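Local coordinates for insecticidal crystal protein Cry35Ab1 (Bacillus thuringiensis, PDB 4JP0), which forms, together with Cry34Ab1, a binary insecticidal toxin active on western corn rootworm, whose larval midgut epithelium is probably the primary target, at residues G267-E270 and I271-Q274. Residues are numbered along the deposited sequence; the frame is centred on the assembly and turned at random.
Sequences GTDE and IKTQ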
loop_
_atom_site.group_PDB
_atom_site.type_symbol
_atom_site.label_atom_id
_atom_site.label_comp_id
_atom_site.label_asym_id
_atom_site.label_seq_id
_atom_site.Cartn_x
_atom_site.Cartn_y
_atom_site.Cartn_z
ATOM N N GLY A 267 -7.390 2.621 -8.465
ATOM C CA GLY A 267 -5.996 2.683 -8.013
ATOM C C GLY A 267 -5.726 3.467 -6.721
ATOM O O GLY A 267 -6.643 3.950 -6.073
ATOM N N THR A 268 -4.450 3.571 -6.348
ATOM C CA THR A 268 -4.067 4.176 -5.078
ATOM C C THR A 268 -3.150 5.381 -5.241
ATOM O O THR A 268 -2.450 5.769 -4.290
ATOM C CB THR A 268 -3.351 3.115 -4.217
ATOM O OG1 THR A 268 -2.449 2.376 -5.059
ATOM C CG2 THR A 268 -4.337 2.060 -3.713
ATOM N N ASP A 269 -3.139 5.996 -6.423
ATOM C CA ASP A 269 -2.247 7.110 -6.657
ATOM C C ASP A 269 -2.398 8.207 -5.628
ATOM O O ASP A 269 -1.471 8.854 -5.302
ATOM C CB ASP A 269 -2.372 7.721 -8.045
ATOM C CG ASP A 269 -1.193 8.589 -8.373
ATOM O OD1 ASP A 269 -0.106 8.036 -8.459
ATOM O OD2 ASP A 269 -1.320 9.800 -8.468
ATOM N N GLU A 270 -3.606 8.393 -5.144
ATOM C CA GLU A 270 -3.861 9.481 -4.233
ATOM C C GLU A 270 -3.492 9.190 -2.790
ATOM O O GLU A 270 -3.694 10.054 -1.931
ATOM C CB GLU A 270 -5.312 9.989 -4.342
ATOM C CG GLU A 270 -5.567 10.791 -5.605
ATOM C CD GLU A 270 -7.042 10.891 -5.965
ATOM O OE1 GLU A 270 -7.869 10.146 -5.407
ATOM O OE2 GLU A 270 -7.385 11.685 -6.840
ATOM N N ILE A 271 -2.988 7.984 -2.513
ATOM C CA ILE A 271 -2.514 7.695 -1.171
ATOM C C ILE A 271 -1.046 7.273 -1.203
ATOM O O ILE A 271 -0.532 6.650 -0.261
ATOM C CB ILE A 271 -3.400 6.632 -0.425
ATOM C CG1 ILE A 271 -3.423 5.303 -1.190
ATOM C CG2 ILE A 271 -4.852 7.182 -0.225
ATOM C CD1 ILE A 271 -3.825 4.102 -0.325
ATOM N N LYS A 272 -0.371 7.581 -2.288
ATOM C CA LYS A 272 1.040 7.184 -2.392
ATOM C C LYS A 272 1.953 7.645 -1.255
ATOM O O LYS A 272 2.905 6.933 -0.894
ATOM C CB LYS A 272 1.664 7.595 -3.745
ATOM C CG LYS A 272 1.782 9.077 -3.938
ATOM C CD LYS A 272 2.206 9.408 -5.381
ATOM C CE LYS A 272 1.463 10.643 -5.906
ATOM N NZ LYS A 272 2.333 11.307 -6.928
ATOM N N THR A 273 1.686 8.808 -0.688
ATOM C CA THR A 273 2.494 9.288 0.437
ATOM C C THR A 273 2.244 8.405 1.650
ATOM O O THR A 273 3.167 8.060 2.390
ATOM C CB THR A 273 2.126 10.739 0.770
ATOM O OG1 THR A 273 2.595 11.590 -0.280
ATOM C CG2 THR A 273 2.864 11.235 2.003
ATOM N N GLN A 274 0.989 8.042 1.850
ATOM C CA GLN A 274 0.596 7.166 2.952
ATOM C C GLN A 274 1.261 5.806 2.798
ATOM O O GLN A 274 1.767 5.222 3.756
ATOM C CB GLN A 274 -0.913 6.976 2.926
ATOM C CG GLN A 274 -1.419 5.901 3.923
ATOM C CD GLN A 274 -2.897 5.647 3.766
ATOM O OE1 GLN A 274 -3.625 6.511 3.265
ATOM N NE2 GLN A 274 -3.361 4.488 4.232
#
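The carbonyl O of Thr268 accepts the backbone N-H of Ile271 at 2.9 Å, a nearly straight bond (164° at the hydrogen) whose donor stands 52° out of the carbonyl plane. This i to i+3 bond closes a 3-10 turn; a second one, from Lys272 N to Asp269 O, is weak at 3.5 Å. Ile271, whose own N-H closes the first turn, stands at the N-cap position of helix 272-279. Ile271 CG1 is flanked by its own N and C (chi1 60°), which brings this branch within 3.3 Å of Thr268 O and 3.7 Å of Thr268 CB. Ile271 CD1 reaches Thr268 CG2 at 4.0 Å, and both side chains also touch Met185, while Thr268 OG1 turns to a hydrogen bond with Leu247 O. The aliphatic chain of Lys272 runs past Asp269 O, CG and CE each 3.5 Å from it, and follows the Asp269 side chain in the same direction, Lys272 CE 3.9 Å from Asp269 OD2. Asp269 OD2 and Lys272 NZ, 4.2 Å apart, are too far for a salt bridge. Asp53, just after strand 43-52, accepts Thr273 N through OD2, and Glu270 OE1 is hydrogen-bonded to Tyr82 OH. These bonds tie a helix start of the P42 toxin region, shaped by backbone bonds and apolar contact, to the ricin B-type lectin (beta-trefoil) region; the opposite charges would add at most a diffuse attraction.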